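Local coordinates for protein B-agarase (Agarivorans gilvus, PDB 5Z6P) that degrades agar as a family 50 glycoside hydrolase, probably by cutting beta-galactosidic linkages in the polysaccharide, at residues Ser136-Leu141 / Arg207-Pro212; Pro299-Gly304 / Gln756-Lys761; Ala69-His74 / His193-Asp198; Leu589-Phe594 / Gly624-Val629. One frame throughout, in Å; residues are numbered along the deposited sequence.

Contact 1: residues Ser136-Leu141 / Arg207-Pro212; sequences SFMVEL and RLQSSP
Met-138 and Gln-209 face each other from two strand segments, 136-140 and 207-210, whose axes pass 8.6 Å apart with their directions 73° from one another, so side chains alone bridge the gap. At one end Arg-207 NH2 donates to Ser-136 OG over 3.2 Å, the hydroxyl lying somewhat out of the guanidinium plane. Asp-100 on strand 95-103 ties the pair together: it forms a salt bridge with Arg-207 NH1 and a hydrogen bond with Ser-136 OG. The same guanidinium gives its NE hydrogen to Gln-209 OE1 at 2.8 Å, an almost straight bond (165°) in the arginine's own plane, although NE stands above the carbonyl plane of the glutamine. This fixes the amide's rotation and turns Gln-209 NE2 toward Met-138, where it lies 3.7 Å from SD. The methionine chain is bent at chi2 and chi3 and crosses Gln-209 at about a right angle, CE sitting 4.0 Å from Gln-209 CG. At the other end Glu-140 sends an extended chain, with CG opposite the backbone N (chi1 173°), out to Ser-211, whose OG donates 2.7 Å to Glu-140 OE1, nearly in line with the C-O bond. Cys-151 N, from a disulfide-bonded residue, holds Glu-140 OE2, and Tyr-170 OH bonds Ser-211 OG. Within the agarase CBM-like domain, the partly exposed guanidinium of Arg-207 is thus paired with Asp-100, while the buried carboxylate of Glu-140 is met by neutral donors, the Ser-211 hydroxyl and the Cys-151 amide.

Contact 2: residues Pro299-Gly304 / Gln756-Lys761; sequences PYFATG and QSMYPK
Tyr-759 OH is gripped by two backbone groups: Phe-301 N donates to it over 3.1 Å along a nearly straight line (166°), and the carbonyl of Gly-267 forms a second hydrogen bond with it. The amide comes in at the edge of the tyrosine ring, near its plane, which places the Phe-301 backbone beside the phenol. Phe-301 CB closes on Tyr-759 CE1 at 3.7 Å, and the Tyr-300 ring meets the hydroxyl obliquely, its CD1 3.7 Å from Tyr-759 OH. Strand 299-305 pairs in parallel with strand 709-714, and helix 745-762, near the C-terminus, packs against it; this is probably part of the (beta/alpha)8 barrel expected of the family. The helix is kinked where Tyr-759 N makes no bond to the preceding turn and Pro-760 has no N-H to offer. One residue before the tyrosine, Met-758 leaves the backbone with CG between N and the carbonyl carbon (chi1 61°) and then runs straight out toward the strand. Its sulfur forms a Met-aromatic contact with Phe-301, 5.0 Å from SD to the ring centroid and oblique to the ring, with CD2 as the closest ring atom. Met-758 and Thr-303 meet tip to tip, SD lying 3.6 Å from Thr-303 CG2 and CE 3.7 Å from Thr-303 OG1, while that hydroxyl is hydrogen-bonded to Asn-755. Met-758 CE also lies over one face of Tyr-759, offset toward the rim. Tyr-269 meets the tyrosine with its ring nearly parallel, and Val-704 from helix 689-704 touches both Phe-301 and Met-758.

Contact 3: residues Ala69-His74 / His193-Asp198; sequences ALSKKH and HGSLLD
Ser-71 OG donates to Leu-197 O over 2.6 Å, in the carbonyl plane, and beside it Lys-72 N donates to Asp-198 OD1 at 3.0 Å (160° at the hydrogen). The serine hydroxyl is directed there by chi1 43°, which sets OG between the backbone N and the carbonyl carbon. Asp-198 OD1 also accepts from water 3, 2.6 Å away, which in turn takes the hydrogen of Lys-73 N at 2.9 Å. Water 2 spans the two loops by donating 2.8 Å to Lys-72 O and 3.0 Å to Ser-195 O, while water 1 accepts from Ser-195 N at 2.8 Å and donates to Ser-71 O. The packing around these bonds is made by small groups: the first methylenes of Lys-72 run past Leu-196 O, and Ser-71 CB rests against Ser-195 CB. Leu-196 and Leu-197 touch helix 689-704, and Ser-195 OG bonds His-199 and Glu-647, so these turns of the CBM-like domain abut the rest of the enzyme. With an amide and a water pointing at one oxygen, Asp-198 is probably held as the carboxylate, and the join pairs side-chain oxygens with backbone groups and is filled in by waters.

Contact 4: residues Leu589-Phe594 / Gly624-Val629; sequences LLLEAF and GMNPEV
Leu-591 of helix 581-609 and Glu-628 in the first turn of helix 627-634 cross at about a right angle, with Leu-591 CD2 3.7 Å from Glu-628 CB. With CG opposite its own backbone N (chi1 -180°), the leucine reaches straight out of its helix into the start of the other. Its CD2 also meets Asn-626 OD1 at 3.5 Å, and its CG lies 4.0 Å from Val-629 CG1, so the branched end is cupped by three residues of that helix start. Asn-626 is the N-cap: its OD1 accepts from Val-629 N at 2.9 Å, and its ND2 is hydrogen-bonded to Gly-513 O, which holds the amide while the leucine methyl packs beside it. Glu-628 meets the leucine mainly through its aliphatic part. A bend at chi2 (83°) swings its carboxylate away, to hydrogen bonds with Tyr-522 OH and His-521 NE2. Glu-592 comes up to Glu-628, CB to CB at 4.1 Å, and its CG passes 3.9 Å from Glu-628 O, on the route to salt bridges with Arg-631 in helix 627-634 and Lys-635 just beyond it. The two carboxylates are 6.6 Å apart at Glu-592 OE1 and Glu-628 OE2, and the two cations on Glu-592 probably ease the like charges. No hydrogen bond crosses between the segments. Beside the leucine contact, Ala-588 and Ala-595 of the long helix touch Glu-628 and Val-629 respectively, helix 537-550 packs on the long helix at Leu-590 and Ala-593, helix 518-521 touches Asn-626 and Pro-627, and helix 627-634 leads on to strand 640-643.

Overall arrangement
Contacts 1 and 3 both lie in the agarase CBM-like domain and both involve strand 199-210 or the loop leading into it, with centres about 27 Å apart; their segments alternate along the chain. Each is partly buried and largely polar, contact 1 through side chains, contact 3 through side-chain-to-backbone bonds and waters. Contacts 2 and 4 are buried and rely more on apolar side chains: strand against helix with sulfur and aromatic rings in one, a leucine at a helix start in the other. Contact 4 is nested within the long loop that contact 2 closes. Contacts 1 and 2 are on opposite sides of the chain's centre, about 46 Å apart between centres.

Contact 1: residues Ser136-Leu141 / Arg207-Pro212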
loop_
_atom_site.group_PDB
_atom_site.type_symbol
_atom_site.label_atom_id
_atom_site.label_comp_id
_atom_site.label_asym_id
_atom_site.label_seq_id
_atom_site.Cartn_x
_atom_site.Cartn_y
_atom_site.Cartn_z
ATOM N N SER A 136 17.364 10.343 -18.886
ATOM C CA SER A 136 16.263 10.321 -19.857
ATOM C C SER A 136 15.146 9.423 -19.352
ATOM O O SER A 136 15.414 8.332 -18.880
ATOM C CB SER A 136 16.713 9.833 -21.236
ATOM O OG SER A 136 17.306 10.881 -21.975
ATOM N N PHE A 137 13.900 9.878 -19.451
ATOM C CA PHE A 137 12.762 9.109 -18.965
ATOM C C PHE A 137 11.793 8.802 -20.095
ATOM O O PHE A 137 11.529 9.644 -20.929
ATOM C CB PHE A 137 12.047 9.851 -17.832
ATOM C CG PHE A 137 12.903 10.054 -16.619
ATOM C CD1 PHE A 137 13.027 9.058 -15.677
ATOM C CD2 PHE A 137 13.613 11.228 -16.443
ATOM C CE1 PHE A 137 13.824 9.225 -14.580
ATOM C CE2 PHE A 137 14.395 11.406 -15.345
ATOM C CZ PHE A 137 14.507 10.397 -14.407
ATOM N N MET A 138 11.281 7.575 -20.117
ATOM C CA MET A 138 10.405 7.111 -21.186
ATOM C C MET A 138 9.115 6.541 -20.619
ATOM O O MET A 138 9.145 5.702 -19.720
ATOM C CB MET A 138 11.096 6.042 -22.026
ATOM C CG MET A 138 12.472 6.418 -22.548
ATOM S SD MET A 138 12.416 6.929 -24.273
ATOM C CE MET A 138 12.257 5.360 -25.137
ATOM N N VAL A 139 7.987 7.003 -21.137
ATOM C CA VAL A 139 6.698 6.443 -20.772
ATOM C C VAL A 139 6.101 5.770 -22.009
ATOM O O VAL A 139 5.664 6.449 -22.936
ATOM C CB VAL A 139 5.742 7.513 -20.242
ATOM C CG1 VAL A 139 4.454 6.876 -19.764
ATOM C CG2 VAL A 139 6.398 8.290 -19.121
ATOM N N GLU A 140 6.109 4.437 -22.027
ATOM C CA GLU A 140 5.721 3.698 -23.219
ATOM C C GLU A 140 4.222 3.604 -23.336
ATOM O O GLU A 140 3.553 3.062 -22.469
ATOM C CB GLU A 140 6.330 2.296 -23.229
ATOM C CG GLU A 140 5.797 1.433 -24.377
ATOM C CD GLU A 140 6.719 0.281 -24.742
ATOM O OE1 GLU A 140 7.889 0.536 -25.102
ATOM O OE2 GLU A 140 6.273 -0.876 -24.654
ATOM N N LEU A 141 3.703 4.150 -24.424
ATOM C CA LEU A 141 2.271 4.216 -24.645
ATOM C C LEU A 141 1.817 3.161 -25.653
ATOM O O LEU A 141 0.633 2.907 -25.797
ATOM C CB LEU A 141 1.872 5.618 -25.118
ATOM C CG LEU A 141 1.894 6.726 -24.059
ATOM C CD1 LEU A 141 1.625 8.087 -24.674
ATOM C CD2 LEU A 141 0.890 6.436 -22.966
ATOM N N ARG A 207 9.713 15.016 -26.171
ATOM C CA ARG A 207 9.774 14.362 -27.463
ATOM C C ARG A 207 8.920 13.114 -27.488
ATOM O O ARG A 207 8.545 12.588 -26.441
ATOM C CB ARG A 207 11.214 13.989 -27.789
ATOM C CG ARG A 207 11.793 12.941 -26.854
ATOM C CD ARG A 207 13.294 13.026 -26.812
ATOM N NE ARG A 207 13.907 11.955 -26.044
ATOM C CZ ARG A 207 14.428 12.100 -24.830
ATOM N NH1 ARG A 207 14.404 13.273 -24.235
ATOM N NH2 ARG A 207 14.978 11.069 -24.212
ATOM N N LEU A 208 8.621 12.649 -28.698
ATOM C CA LEU A 208 8.114 11.306 -28.909
ATOM C C LEU A 208 9.289 10.468 -29.386
ATOM O O LEU A 208 10.060 10.901 -30.243
ATOM C CB LEU A 208 6.967 11.297 -29.920
ATOM C CG LEU A 208 5.713 12.019 -29.419
ATOM C CD1 LEU A 208 4.694 12.167 -30.514
ATOM C CD2 LEU A 208 5.105 11.282 -28.244
ATOM N N GLN A 209 9.448 9.288 -28.803
ATOM C CA GLN A 209 10.594 8.454 -29.108
ATOM C C GLN A 209 10.180 7.027 -29.410
ATOM O O GLN A 209 9.446 6.411 -28.645
ATOM C CB GLN A 209 11.591 8.479 -27.952
ATOM C CG GLN A 209 12.878 7.745 -28.244
ATOM C CD GLN A 209 14.064 8.367 -27.541
ATOM O OE1 GLN A 209 14.243 9.587 -27.553
ATOM N NE2 GLN A 209 14.893 7.530 -26.934
ATOM N N SER A 210 10.664 6.518 -30.535
ATOM C CA SER A 210 10.420 5.143 -30.936
ATOM C C SER A 210 10.973 4.167 -29.907
ATOM O O SER A 210 12.058 4.365 -29.351
ATOM C CB SER A 210 11.046 4.867 -32.301
ATOM O OG SER A 210 12.447 4.682 -32.182
ATOM N N SER A 211 10.215 3.108 -29.659
ATOM C CA SER A 211 10.603 2.103 -28.688
ATOM C C SER A 211 10.943 0.807 -29.426
ATOM O O SER A 211 10.135 0.294 -30.194
ATOM C CB SER A 211 9.477 1.895 -27.664
ATOM O OG SER A 211 9.990 1.533 -26.395
ATOM N N PRO A 212 12.155 0.292 -29.223
ATOM C CA PRO A 212 12.541 -0.956 -29.878
ATOM C C PRO A 212 11.876 -2.143 -29.202
ATOM O O PRO A 212 11.637 -2.093 -27.996
ATOM C CB PRO A 212 14.054 -0.993 -29.686
ATOM C CG PRO A 212 14.263 -0.297 -28.397
ATOM C CD PRO A 212 13.203 0.782 -28.315
#

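Contact 2: residues Pro299-Gly304 / Gln756-Lys761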
loop_
_atom_site.group_PDB
_atom_site.type_symbol
_atom_site.label_atom_id
_atom_site.label_comp_id
_atom_site.label_asym_id
_atom_site.label_seq_id
_atom_site.Cartn_x
_atom_site.Cartn_y
_atom_site.Cartn_z
ATOM N N PRO A 299 4.268 4.685 29.330
ATOM C CA PRO A 299 3.767 5.193 28.053
ATOM C C PRO A 299 4.312 4.380 26.870
ATOM O O PRO A 299 5.421 3.858 26.925
ATOM C CB PRO A 299 4.267 6.634 28.020
ATOM C CG PRO A 299 4.593 6.971 29.418
ATOM C CD PRO A 299 5.000 5.707 30.089
ATOM N N TYR A 300 3.508 4.247 25.820
ATOM C CA TYR A 300 3.862 3.362 24.725
ATOM C C TYR A 300 3.588 4.001 23.368
ATOM O O TYR A 300 2.594 4.684 23.159
ATOM C CB TYR A 300 3.116 2.028 24.885
ATOM C CG TYR A 300 3.415 0.957 23.843
ATOM C CD1 TYR A 300 4.468 0.068 24.012
ATOM C CD2 TYR A 300 2.615 0.819 22.708
ATOM C CE1 TYR A 300 4.737 -0.919 23.073
ATOM C CE2 TYR A 300 2.874 -0.174 21.762
ATOM C CZ TYR A 300 3.939 -1.041 21.955
ATOM O OH TYR A 300 4.197 -2.021 21.042
ATOM N N PHE A 301 4.521 3.789 22.457
ATOM C CA PHE A 301 4.393 4.213 21.088
ATOM C C PHE A 301 4.780 2.993 20.229
ATOM O O PHE A 301 5.805 2.356 20.466
ATOM C CB PHE A 301 5.273 5.429 20.817
ATOM C CG PHE A 301 5.049 6.067 19.466
ATOM C CD1 PHE A 301 4.083 7.054 19.297
ATOM C CD2 PHE A 301 5.829 5.701 18.370
ATOM C CE1 PHE A 301 3.883 7.653 18.067
ATOM C CE2 PHE A 301 5.639 6.287 17.131
ATOM C CZ PHE A 301 4.673 7.269 16.973
ATOM N N ALA A 302 3.940 2.648 19.260
ATOM C CA ALA A 302 4.094 1.370 18.539
ATOM C C ALA A 302 4.881 1.494 17.241
ATOM O O ALA A 302 4.416 2.107 16.296
ATOM C CB ALA A 302 2.722 0.756 18.247
ATOM N N THR A 303 6.067 0.893 17.188
ATOM C CA THR A 303 6.818 0.843 15.933
ATOM C C THR A 303 7.167 -0.605 15.616
ATOM O O THR A 303 7.524 -1.375 16.506
ATOM C CB THR A 303 8.118 1.702 15.976
ATOM O OG1 THR A 303 8.944 1.282 17.072
ATOM C CG2 THR A 303 7.776 3.190 16.134
ATOM N N GLY A 304 7.052 -0.974 14.346
ATOM C CA GLY A 304 7.279 -2.351 13.939
ATOM C C GLY A 304 6.937 -2.603 12.489
ATOM O O GLY A 304 6.550 -1.682 11.780
ATOM N N GLN A 756 15.314 5.115 18.961
ATOM C CA GLN A 756 16.061 5.584 20.122
ATOM C C GLN A 756 15.684 7.020 20.468
ATOM O O GLN A 756 15.817 7.438 21.612
ATOM C CB GLN A 756 17.576 5.480 19.891
ATOM C CG GLN A 756 18.158 6.601 19.044
ATOM C CD GLN A 756 19.681 6.650 19.064
ATOM O OE1 GLN A 756 20.310 6.170 20.004
ATOM N NE2 GLN A 756 20.277 7.240 18.025
ATOM N N SER A 757 15.195 7.774 19.492
ATOM C CA SER A 757 14.822 9.158 19.740
ATOM C C SER A 757 13.327 9.393 20.040
ATOM O O SER A 757 12.989 10.335 20.736
ATOM C CB SER A 757 15.252 10.018 18.554
ATOM O OG SER A 757 14.281 10.014 17.529
ATOM N N MET A 758 12.443 8.551 19.508
ATOM C CA MET A 758 11.000 8.828 19.542
ATOM C C MET A 758 10.414 9.065 20.937
ATOM O O MET A 758 9.621 9.979 21.121
ATOM C CB MET A 758 10.205 7.690 18.871
ATOM C CG MET A 758 10.359 6.328 19.537
ATOM S SD MET A 758 9.600 4.989 18.594
ATOM C CE MET A 758 9.805 3.639 19.735
ATOM N N TYR A 759 10.788 8.241 21.905
ATOM C CA TYR A 759 10.214 8.353 23.226
ATOM C C TYR A 759 10.585 9.675 23.912
ATOM O O TYR A 759 9.698 10.373 24.395
ATOM C CB TYR A 759 10.621 7.150 24.087
ATOM C CG TYR A 759 9.690 5.960 23.980
ATOM C CD1 TYR A 759 8.316 6.133 23.896
ATOM C CD2 TYR A 759 10.190 4.663 23.964
ATOM C CE1 TYR A 759 7.456 5.024 23.808
ATOM C CE2 TYR A 759 9.346 3.567 23.879
ATOM C CZ TYR A 759 7.983 3.752 23.805
ATOM O OH TYR A 759 7.155 2.655 23.702
ATOM N N PRO A 760 11.885 10.028 23.959
ATOM C CA PRO A 760 12.148 11.340 24.555
ATOM C C PRO A 760 11.568 12.496 23.748
ATOM O O PRO A 760 11.152 13.479 24.348
ATOM C CB PRO A 760 13.686 11.413 24.611
ATOM C CG PRO A 760 14.192 10.270 23.820
ATOM C CD PRO A 760 13.121 9.235 23.830
ATOM N N LYS A 761 11.504 12.385 22.426
ATOM C CA LYS A 761 10.903 13.462 21.640
ATOM C C LYS A 761 9.404 13.572 21.901
ATOM O O LYS A 761 8.873 14.670 22.071
ATOM C CB LYS A 761 11.135 13.265 20.151
ATOM C CG LYS A 761 10.737 14.480 19.345
ATOM C CD LYS A 761 10.368 14.138 17.917
ATOM C CE LYS A 761 11.390 13.227 17.273
ATOM N NZ LYS A 761 12.730 13.841 17.142
#

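Contact 3: residues Ala69-His74 / His193-Asp198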
loop_
_atom_site.group_PDB
_atom_site.type_symbol
_atom_site.label_atom_id
_atom_site.label_comp_id
_atom_site.label_asym_id
_atom_site.label_seq_id
_atom_site.Cartn_x
_atom_site.Cartn_y
_atom_site.Cartn_z
ATOM N N ALA A 69 8.627 22.860 -7.304
ATOM C CA ALA A 69 7.357 22.363 -6.815
ATOM C C ALA A 69 7.234 22.700 -5.341
ATOM O O ALA A 69 8.111 22.370 -4.551
ATOM C CB ALA A 69 7.229 20.849 -7.050
ATOM N N LEU A 70 6.147 23.372 -4.983
ATOM C CA LEU A 70 5.928 23.794 -3.611
ATOM C C LEU A 70 5.172 22.719 -2.846
ATOM O O LEU A 70 4.090 22.960 -2.313
ATOM C CB LEU A 70 5.154 25.110 -3.574
ATOM C CG LEU A 70 5.560 26.228 -4.532
ATOM C CD1 LEU A 70 4.768 27.503 -4.213
ATOM C CD2 LEU A 70 7.068 26.491 -4.495
ATOM N N SER A 71 5.760 21.533 -2.784
ATOM C CA SER A 71 5.064 20.358 -2.290
ATOM C C SER A 71 5.171 20.220 -0.783
ATOM O O SER A 71 4.380 19.516 -0.178
ATOM C CB SER A 71 5.598 19.099 -2.984
ATOM O OG SER A 71 7.021 19.136 -3.078
ATOM N N LYS A 72 6.134 20.884 -0.153
ATOM C CA LYS A 72 6.146 20.846 1.300
ATOM C C LYS A 72 4.869 21.488 1.849
ATOM O O LYS A 72 4.218 20.945 2.738
ATOM C CB LYS A 72 7.370 21.542 1.880
ATOM C CG LYS A 72 7.383 21.500 3.400
ATOM C CD LYS A 72 8.667 22.038 3.993
ATOM C CE LYS A 72 8.571 22.085 5.513
ATOM N NZ LYS A 72 9.905 22.284 6.134
ATOM N N LYS A 73 4.508 22.644 1.312
ATOM C CA LYS A 73 3.284 23.317 1.752
ATOM C C LYS A 73 2.041 22.651 1.171
ATOM O O LYS A 73 1.102 22.337 1.895
ATOM C CB LYS A 73 3.299 24.788 1.360
ATOM C CG LYS A 73 2.069 25.545 1.828
ATOM C CD LYS A 73 2.103 26.993 1.379
ATOM C CE LYS A 73 0.789 27.709 1.708
ATOM N NZ LYS A 73 0.669 29.020 1.015
ATOM N N HIS A 74 2.069 22.429 -0.139
ATOM C CA HIS A 74 0.906 21.974 -0.891
ATOM C C HIS A 74 0.940 20.482 -1.176
ATOM O O HIS A 74 1.944 19.970 -1.645
ATOM C CB HIS A 74 0.805 22.732 -2.213
ATOM C CG HIS A 74 0.634 24.205 -2.049
ATOM N ND1 HIS A 74 -0.580 24.784 -1.742
ATOM C CD2 HIS A 74 1.524 25.221 -2.137
ATOM C CE1 HIS A 74 -0.429 26.092 -1.652
ATOM N NE2 HIS A 74 0.839 26.384 -1.886
ATOM N N HIS A 193 3.491 14.945 -5.535
ATOM C CA HIS A 193 2.531 15.055 -4.449
ATOM C C HIS A 193 2.888 14.183 -3.262
ATOM O O HIS A 193 3.722 13.294 -3.362
ATOM C CB HIS A 193 1.118 14.723 -4.949
ATOM C CG HIS A 193 0.852 13.259 -5.095
ATOM N ND1 HIS A 193 1.182 12.555 -6.232
ATOM C CD2 HIS A 193 0.284 12.367 -4.250
ATOM C CE1 HIS A 193 0.829 11.290 -6.080
ATOM N NE2 HIS A 193 0.276 11.151 -4.887
ATOM N N GLY A 194 2.262 14.477 -2.130
ATOM C CA GLY A 194 2.469 13.735 -0.905
ATOM C C GLY A 194 3.895 13.819 -0.384
ATOM O O GLY A 194 4.379 12.909 0.283
ATOM N N SER A 195 4.576 14.909 -0.693
ATOM C CA SER A 195 5.978 15.013 -0.340
ATOM C C SER A 195 6.186 15.811 0.946
ATOM O O SER A 195 5.360 16.641 1.297
ATOM C CB SER A 195 6.755 15.654 -1.477
ATOM O OG SER A 195 8.138 15.541 -1.244
ATOM N N LEU A 196 7.293 15.556 1.643
ATOM C CA LEU A 196 7.626 16.335 2.836
ATOM C C LEU A 196 8.562 17.492 2.502
ATOM O O LEU A 196 8.933 18.280 3.375
ATOM C CB LEU A 196 8.271 15.459 3.901
ATOM C CG LEU A 196 7.407 14.354 4.502
ATOM C CD1 LEU A 196 8.217 13.686 5.562
ATOM C CD2 LEU A 196 6.123 14.929 5.083
ATOM N N LEU A 197 8.932 17.594 1.232
ATOM C CA LEU A 197 9.953 18.536 0.811
ATOM C C LEU A 197 9.562 19.226 -0.476
ATOM O O LEU A 197 8.735 18.723 -1.218
ATOM C CB LEU A 197 11.289 17.817 0.626
ATOM C CG LEU A 197 11.818 17.007 1.807
ATOM C CD1 LEU A 197 13.001 16.162 1.376
ATOM C CD2 LEU A 197 12.198 17.927 2.947
ATOM N N ASP A 198 10.155 20.387 -0.729
ATOM C CA ASP A 198 10.050 21.028 -2.028
ATOM C C ASP A 198 10.962 20.299 -2.999
ATOM O O ASP A 198 11.814 19.538 -2.582
ATOM C CB ASP A 198 10.421 22.510 -1.936
ATOM C CG ASP A 198 9.352 23.335 -1.231
ATOM O OD1 ASP A 198 8.174 22.899 -1.182
ATOM O OD2 ASP A 198 9.687 24.424 -0.739
HETATM O O HOH W 1 3.365 17.291 -1.423
HETATM O O HOH W 2 4.880 18.401 3.665
HETATM O O HOH W 3 6.398 24.423 0.032
#

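Contact 4: residues Leu589-Phe594 / Gly624-Val629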
loop_
_atom_site.group_PDB
_atom_site.type_symbol
_atom_site.label_atom_id
_atom_site.label_comp_id
_atom_site.label_asym_id
_atom_site.label_seq_id
_atom_site.Cartn_x
_atom_site.Cartn_y
_atom_site.Cartn_z
ATOM N N LEU A 589 -25.686 10.847 5.236
ATOM C CA LEU A 589 -26.389 10.219 6.353
ATOM C C LEU A 589 -26.430 8.690 6.192
ATOM O O LEU A 589 -26.184 7.951 7.127
ATOM C CB LEU A 589 -27.821 10.750 6.461
ATOM C CG LEU A 589 -28.049 12.226 6.796
ATOM C CD1 LEU A 589 -29.535 12.552 6.716
ATOM C CD2 LEU A 589 -27.491 12.565 8.176
ATOM N N LEU A 590 -26.776 8.249 4.988
ATOM C CA LEU A 590 -26.913 6.830 4.687
ATOM C C LEU A 590 -25.569 6.109 4.839
ATOM O O LEU A 590 -25.514 5.084 5.480
ATOM C CB LEU A 590 -27.473 6.631 3.275
ATOM C CG LEU A 590 -28.873 7.216 3.023
ATOM C CD1 LEU A 590 -29.300 7.059 1.567
ATOM C CD2 LEU A 590 -29.912 6.591 3.944
ATOM N N LEU A 591 -24.500 6.667 4.264
ATOM C CA LEU A 591 -23.172 6.048 4.330
ATOM C C LEU A 591 -22.707 5.916 5.786
ATOM O O LEU A 591 -22.273 4.843 6.224
ATOM C CB LEU A 591 -22.153 6.857 3.507
ATOM C CG LEU A 591 -20.711 6.380 3.445
ATOM C CD1 LEU A 591 -20.610 4.978 2.873
ATOM C CD2 LEU A 591 -19.861 7.359 2.636
ATOM N N GLU A 592 -22.838 6.998 6.542
ATOM C CA GLU A 592 -22.435 6.962 7.937
ATOM C C GLU A 592 -23.264 5.965 8.740
ATOM O O GLU A 592 -22.706 5.255 9.560
ATOM C CB GLU A 592 -22.523 8.350 8.590
ATOM C CG GLU A 592 -22.261 8.296 10.088
ATOM C CD GLU A 592 -21.942 9.638 10.708
ATOM O OE1 GLU A 592 -21.788 10.600 9.956
ATOM O OE2 GLU A 592 -21.837 9.725 11.946
ATOM N N ALA A 593 -24.577 5.898 8.515
ATOM C CA ALA A 593 -25.398 4.921 9.249
ATOM C C ALA A 593 -24.968 3.479 8.916
ATOM O O ALA A 593 -24.867 2.635 9.784
ATOM C CB ALA A 593 -26.898 5.103 8.946
ATOM N N PHE A 594 -24.736 3.220 7.642
ATOM C CA PHE A 594 -24.250 1.912 7.209
ATOM C C PHE A 594 -22.944 1.531 7.919
ATOM O O PHE A 594 -22.872 0.499 8.572
ATOM C CB PHE A 594 -24.056 1.892 5.687
ATOM C CG PHE A 594 -23.191 0.749 5.193
ATOM C CD1 PHE A 594 -23.645 -0.554 5.240
ATOM C CD2 PHE A 594 -21.942 0.999 4.652
ATOM C CE1 PHE A 594 -22.858 -1.599 4.768
ATOM C CE2 PHE A 594 -21.152 -0.026 4.192
ATOM C CZ PHE A 594 -21.604 -1.332 4.261
ATOM N N GLY A 624 -10.182 4.555 0.125
ATOM C CA GLY A 624 -11.303 3.913 0.773
ATOM C C GLY A 624 -11.592 4.574 2.094
ATOM O O GLY A 624 -11.647 3.911 3.118
ATOM N N MET A 625 -11.750 5.891 2.068
ATOM C CA MET A 625 -12.079 6.641 3.268
ATOM C C MET A 625 -12.704 7.980 2.952
ATOM O O MET A 625 -12.548 8.529 1.863
ATOM C CB MET A 625 -10.847 6.829 4.156
ATOM C CG MET A 625 -9.756 7.659 3.560
ATOM S SD MET A 625 -8.485 7.988 4.795
ATOM C CE MET A 625 -9.105 9.489 5.558
ATOM N N ASN A 626 -13.429 8.489 3.939
ATOM C CA ASN A 626 -14.212 9.700 3.792
ATOM C C ASN A 626 -14.725 10.122 5.172
ATOM O O ASN A 626 -14.687 9.319 6.102
ATOM C CB ASN A 626 -15.352 9.456 2.809
ATOM C CG ASN A 626 -16.104 8.196 3.125
ATOM O OD1 ASN A 626 -16.746 8.097 4.170
ATOM N ND2 ASN A 626 -16.023 7.214 2.227
ATOM N N PRO A 627 -15.180 11.386 5.318
ATOM C CA PRO A 627 -15.583 11.847 6.656
ATOM C C PRO A 627 -16.644 10.949 7.274
ATOM O O PRO A 627 -16.579 10.633 8.451
ATOM C CB PRO A 627 -16.131 13.252 6.398
ATOM C CG PRO A 627 -15.406 13.709 5.175
ATOM C CD PRO A 627 -15.236 12.469 4.325
ATOM N N GLU A 628 -17.582 10.493 6.461
ATOM C CA GLU A 628 -18.654 9.634 6.958
ATOM C C GLU A 628 -18.163 8.344 7.634
ATOM O O GLU A 628 -18.577 8.046 8.747
ATOM C CB GLU A 628 -19.607 9.306 5.813
ATOM C CG GLU A 628 -20.389 10.517 5.309
ATOM C CD GLU A 628 -19.626 11.363 4.300
ATOM O OE1 GLU A 628 -18.481 11.010 3.937
ATOM O OE2 GLU A 628 -20.192 12.384 3.855
ATOM N N VAL A 629 -17.272 7.586 6.990
ATOM C CA VAL A 629 -16.863 6.312 7.566
ATOM C C VAL A 629 -15.817 6.514 8.676
ATOM O O VAL A 629 -15.707 5.704 9.585
ATOM C CB VAL A 629 -16.346 5.310 6.469
ATOM C CG1 VAL A 629 -17.469 5.015 5.451
ATOM C CG2 VAL A 629 -15.098 5.819 5.767
#